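Local coordinates for omega transaminase (Pseudomonas sp., PDB 5LHA) that catalyses the PLP-dependent transfer of an amino group between amines and carbonyl compounds, as a class III, fold-type I amine transaminase, at the 4'-deoxy-4'-aminopyridoxal-5'-phosphate site. Coordinates in Å, arbitrary orientation; residue numbers count along the deposited sequence, not the author numbering. Chains: chain A/B, Omega transaminase.

The 4'-deoxy-4'-aminopyridoxal-5'-phosphate site. Residues chain A 63, 123-125, 157-159, 231, 264, 266-267, 293; chain B 329-330. With PMP (4'-deoxy-4'-aminopyridoxal-5'-phosphate), chain C.
The cofactor, in its aminated pyridoxamine phosphate form, lies almost wholly buried in the fold-type I active site, with its phosphate where two subunits meet. On one face of the pyridine ring A:Val266 lays CG1 3.8 Å from the centroid, CG1 being anti to the backbone N (chi1 165°). The ring of A:Tyr157 comes from the opposite face, edge-to-face with planes 72° apart, and its CE2 edge abuts C4A. At the pyridine nitrogen N1, OD2 of A:Asp264 stands 2.9 Å away, a hydrogen bond that would favour a protonated, electron-withdrawing ring. The phosphate is capped by the N-terminus of helix 124-141: A:Gly124 N donates to O2P, while O3P takes both N and OG of A:Ser125, the hydroxyl at 2.8 Å. From the other subunit, B:Thr330 grips O1P through its backbone N, at 2.7 Å, and its hydroxyl OG1.

A:Lys293, the Schiff-base lysine of the family, is detached here; its chain bends at chi4 (-74°), leaving NZ 3.5 Å from the cofactor amine N4A and donating to B:Thr330 OG1 across the subunit boundary. Water 2 joins N4A to A:Trp63 NE1, and water 1 links the phenolic O3 to A:Glu231 OE1. Behind A:Asp264, the backbone N of A:Val266 binds OD1, while A:His158 ND1 reaches the anti lone pair of OD2 at 2.8 Å, nearly in its imidazole plane.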
ATOM      1  N   TRP A  63      -0.338  -1.878 -34.037  1.00 23.08           N
ATOM      2  CA  TRP A  63       1.065  -2.095 -34.399  1.00 24.26           C
ATOM      3  C   TRP A  63       1.548  -3.519 -34.136  1.00 23.25           C
ATOM      4  O   TRP A  63       2.518  -3.724 -33.389  1.00 22.88           O
ATOM      5  CB  TRP A  63       2.018  -1.115 -33.695  1.00 28.19           C
ATOM      6  CG  TRP A  63       1.548  -0.327 -32.492  1.00 28.50           C
ATOM      7  CD1 TRP A  63       0.715  -0.733 -31.486  1.00 28.87           C
ATOM      8  CD2 TRP A  63       1.938   1.013 -32.163  1.00 29.17           C
ATOM      9  NE1 TRP A  63       0.548   0.275 -30.565  1.00 29.49           N
ATOM     10  CE2 TRP A  63       1.289   1.357 -30.959  1.00 29.75           C
ATOM     11  CE3 TRP A  63       2.769   1.956 -32.776  1.00 29.50           C
ATOM     12  CZ2 TRP A  63       1.442   2.603 -30.357  1.00 29.94           C
ATOM     13  CZ3 TRP A  63       2.919   3.190 -32.180  1.00 31.11           C
ATOM     14  CH2 TRP A  63       2.253   3.505 -30.985  1.00 31.38           C
ATOM     15  N   GLY A 123       0.736 -12.037 -24.051  1.00 26.19           N
ATOM     16  CA  GLY A 123       0.574 -10.671 -24.512  1.00 24.32           C
ATOM     17  C   GLY A 123       1.557  -9.761 -23.817  1.00 23.31           C
ATOM     18  O   GLY A 123       2.383 -10.202 -23.017  1.00 24.43           O
ATOM     19  N   GLY A 124       1.471  -8.474 -24.169  1.00 23.30           N
ATOM     20  CA  GLY A 124       2.421  -7.497 -23.649  1.00 21.81           C
ATOM     21  C   GLY A 124       2.233  -7.178 -22.177  1.00 21.43           C
ATOM     22  O   GLY A 124       3.209  -7.011 -21.443  1.00 19.80           O
ATOM     23  N   SER A 125       0.978  -7.054 -21.732  1.00 22.23           N
ATOM     24  CA  SER A 125       0.711  -6.840 -20.314  1.00 20.43           C
ATOM     25  C   SER A 125       1.204  -8.013 -19.483  1.00 21.25           C
ATOM     26  O   SER A 125       1.695  -7.823 -18.366  1.00 17.92           O
ATOM     27  CB  SER A 125      -0.780  -6.627 -20.080  1.00 19.98           C
ATOM     28  OG  SER A 125      -1.241  -5.494 -20.779  1.00 21.87           O
ATOM     29  N   TYR A 157       3.603   3.496 -21.336  1.00 23.12           N
ATOM     30  CA  TYR A 157       2.481   2.573 -21.318  1.00 22.40           C
ATOM     31  C   TYR A 157       3.000   1.148 -21.281  1.00 19.73           C
ATOM     32  O   TYR A 157       3.781   0.749 -22.146  1.00 17.96           O
ATOM     33  CB  TYR A 157       1.559   2.792 -22.517  1.00 23.86           C
ATOM     34  CG  TYR A 157       0.421   1.819 -22.537  1.00 24.36           C
ATOM     35  CD1 TYR A 157      -0.635   1.932 -21.640  1.00 25.83           C
ATOM     36  CD2 TYR A 157       0.381   0.804 -23.467  1.00 22.39           C
ATOM     37  CE1 TYR A 157      -1.683   1.033 -21.663  1.00 24.33           C
ATOM     38  CE2 TYR A 157      -0.662  -0.083 -23.500  1.00 20.96           C
ATOM     39  CZ  TYR A 157      -1.684   0.025 -22.607  1.00 20.19           C
ATOM     40  OH  TYR A 157      -2.707  -0.880 -22.646  1.00 19.05           O
ATOM     41  N   HIS A 158       2.515   0.370 -20.308  1.00 19.83           N
ATOM     42  CA  HIS A 158       3.037  -0.962 -20.048  1.00 20.95           C
ATOM     43  C   HIS A 158       1.910  -1.965 -19.797  1.00 22.13           C
ATOM     44  O   HIS A 158       2.092  -2.941 -19.061  1.00 21.13           O
ATOM     45  CB  HIS A 158       3.993  -0.923 -18.850  1.00 21.47           C
ATOM     46  CG  HIS A 158       5.038   0.143 -18.956  1.00 20.66           C
ATOM     47  ND1 HIS A 158       6.086   0.069 -19.847  1.00 20.80           N
ATOM     48  CD2 HIS A 158       5.164   1.333 -18.324  1.00 20.06           C
ATOM     49  CE1 HIS A 158       6.828   1.157 -19.742  1.00 20.56           C
ATOM     50  NE2 HIS A 158       6.287   1.941 -18.826  1.00 21.11           N
ATOM     51  N   GLY A 159       0.757  -1.764 -20.429  1.00 23.59           N
ATOM     52  CA  GLY A 159      -0.350  -2.691 -20.287  1.00 25.27           C
ATOM     53  C   GLY A 159      -1.291  -2.366 -19.141  1.00 25.86           C
ATOM     54  O   GLY A 159      -1.159  -1.353 -18.446  1.00 27.39           O
ATOM     55  N   GLU A 231      10.117   2.312 -22.423  1.00 29.58           N
ATOM     56  CA  GLU A 231      10.003   1.936 -23.826  1.00 29.82           C
ATOM     57  C   GLU A 231      11.087   2.646 -24.620  1.00 31.08           C
ATOM     58  O   GLU A 231      11.282   3.854 -24.444  1.00 32.23           O
ATOM     59  CB  GLU A 231       8.644   2.328 -24.389  1.00 30.37           C
ATOM     60  CG  GLU A 231       7.437   1.807 -23.640  1.00 30.72           C
ATOM     61  CD  GLU A 231       6.215   2.683 -23.875  1.00 31.44           C
ATOM     62  OE1 GLU A 231       5.632   2.638 -24.976  1.00 32.20           O
ATOM     63  OE2 GLU A 231       5.867   3.463 -22.970  1.00 32.27           O
ATOM     64  N   ASP A 264      10.787  -2.223 -22.383  1.00 31.44           N
ATOM     65  CA  ASP A 264       9.480  -2.635 -22.879  1.00 30.05           C
ATOM     66  C   ASP A 264       9.551  -2.589 -24.398  1.00 28.81           C
ATOM     67  O   ASP A 264       9.426  -1.529 -25.012  1.00 28.56           O
ATOM     68  CB  ASP A 264       8.379  -1.749 -22.314  1.00 29.38           C
ATOM     69  CG  ASP A 264       6.990  -2.252 -22.654  1.00 29.84           C
ATOM     70  OD1 ASP A 264       6.821  -2.999 -23.653  1.00 29.19           O
ATOM     71  OD2 ASP A 264       6.066  -1.919 -21.889  1.00 29.67           O
ATOM     72  N   VAL A 266       7.516  -4.334 -26.430  1.00 29.07           N
ATOM     73  CA  VAL A 266       6.286  -4.899 -26.980  1.00 26.91           C
ATOM     74  C   VAL A 266       5.987  -4.303 -28.353  1.00 26.01           C
ATOM     75  O   VAL A 266       5.613  -5.023 -29.287  1.00 25.25           O
ATOM     76  CB  VAL A 266       5.119  -4.704 -25.994  1.00 24.63           C
ATOM     77  CG1 VAL A 266       3.797  -4.939 -26.682  1.00 24.05           C
ATOM     78  CG2 VAL A 266       5.270  -5.627 -24.790  1.00 25.39           C
ATOM     79  N   VAL A 267       6.168  -2.990 -28.505  1.00 25.06           N
ATOM     80  CA  VAL A 267       5.926  -2.327 -29.786  1.00 25.24           C
ATOM     81  C   VAL A 267       7.187  -2.291 -30.648  1.00 26.11           C
ATOM     82  O   VAL A 267       7.139  -2.589 -31.848  1.00 24.32           O
ATOM     83  CB  VAL A 267       5.345  -0.915 -29.555  1.00 27.60           C
ATOM     84  CG1 VAL A 267       5.226  -0.154 -30.866  1.00 28.65           C
ATOM     85  CG2 VAL A 267       3.974  -1.015 -28.904  1.00 27.83           C
ATOM     86  N   LYS A 293       2.922  -8.745 -29.420  1.00 27.24           N
ATOM     87  CA  LYS A 293       2.450  -8.160 -30.672  1.00 28.51           C
ATOM     88  C   LYS A 293       3.069  -8.805 -31.911  1.00 29.63           C
ATOM     89  O   LYS A 293       2.702  -9.925 -32.289  1.00 28.88           O
ATOM     90  CB  LYS A 293       2.728  -6.655 -30.674  1.00 28.72           C
ATOM     91  CG  LYS A 293       1.814  -5.862 -29.752  1.00 30.48           C
ATOM     92  CD  LYS A 293       2.030  -4.373 -29.920  1.00 31.53           C
ATOM     93  CE  LYS A 293       1.128  -3.573 -28.990  1.00 33.73           C
ATOM     94  NZ  LYS A 293      -0.291  -3.587 -29.453  1.00 34.64           N
TER
ATOM     95  N   TYR B 329      -6.998  -5.450 -23.933  1.00 11.92           N
ATOM     96  CA  TYR B 329      -5.809  -6.094 -24.460  1.00 19.81           C
ATOM     97  C   TYR B 329      -5.787  -6.070 -25.981  1.00 20.05           C
ATOM     98  O   TYR B 329      -6.833  -6.041 -26.636  1.00 18.47           O
ATOM     99  CB  TYR B 329      -5.728  -7.539 -23.945  1.00 21.96           C
ATOM    100  CG  TYR B 329      -5.822  -7.599 -22.440  1.00 23.65           C
ATOM    101  CD1 TYR B 329      -4.728  -7.255 -21.646  1.00 24.86           C
ATOM    102  CD2 TYR B 329      -7.008  -7.960 -21.806  1.00 24.11           C
ATOM    103  CE1 TYR B 329      -4.805  -7.284 -20.263  1.00 24.63           C
ATOM    104  CE2 TYR B 329      -7.096  -7.989 -20.416  1.00 22.71           C
ATOM    105  CZ  TYR B 329      -5.988  -7.650 -19.653  1.00 24.04           C
ATOM    106  OH  TYR B 329      -6.046  -7.682 -18.273  1.00 23.24           O
ATOM    107  N   THR B 330      -4.559  -6.057 -26.525  1.00 22.56           N
ATOM    108  CA  THR B 330      -4.346  -6.184 -27.965  1.00 21.66           C
ATOM    109  C   THR B 330      -5.174  -7.315 -28.547  1.00 20.94           C
ATOM    110  O   THR B 330      -5.757  -7.182 -29.630  1.00 20.11           O
ATOM    111  CB  THR B 330      -2.863  -6.446 -28.255  1.00 21.11           C
ATOM    112  OG1 THR B 330      -2.072  -5.355 -27.779  1.00 22.53           O
ATOM    113  CG2 THR B 330      -2.608  -6.635 -29.748  1.00 19.99           C
TER
HETATM  114  N1  PMP C 501       3.583  -2.228 -23.311  1.00 22.49           N
HETATM  115  C2  PMP C 501       3.604  -1.619 -24.556  1.00 22.12           C
HETATM  116  C2A PMP C 501       4.725  -0.697 -24.952  1.00 21.84           C
HETATM  117  C3  PMP C 501       2.417  -1.565 -25.275  1.00 24.25           C
HETATM  118  O3  PMP C 501       2.277  -0.685 -26.313  1.00 21.07           O
HETATM  119  C4  PMP C 501       1.361  -2.406 -24.928  1.00 26.24           C
HETATM  120  C4A PMP C 501       0.099  -2.402 -25.763  1.00 27.87           C
HETATM  121  N4A PMP C 501       0.144  -1.341 -26.747  1.00 29.55           N
HETATM  122  C5  PMP C 501       1.466  -3.237 -23.810  1.00 24.64           C
HETATM  123  C6  PMP C 501       2.598  -3.133 -23.002  1.00 23.60           C
HETATM  124  C5A PMP C 501       0.355  -4.227 -23.499  1.00 23.74           C
HETATM  125  O4P PMP C 501       0.192  -5.149 -24.565  1.00 21.95           O
HETATM  126  P   PMP C 501      -1.098  -6.118 -24.689  1.00 22.26           P
HETATM  127  O1P PMP C 501      -2.198  -5.301 -25.341  1.00 17.88           O
HETATM  128  O2P PMP C 501      -0.735  -7.280 -25.591  1.00 19.92           O
HETATM  129  O3P PMP C 501      -1.580  -6.619 -23.343  1.00 16.06           O
HETATM  130  O   HOH W   1       3.115   2.230 -26.265  1.00 13.07           O
HETATM  131  O   HOH W   2      -1.664  -0.368 -28.455  1.00 31.93           O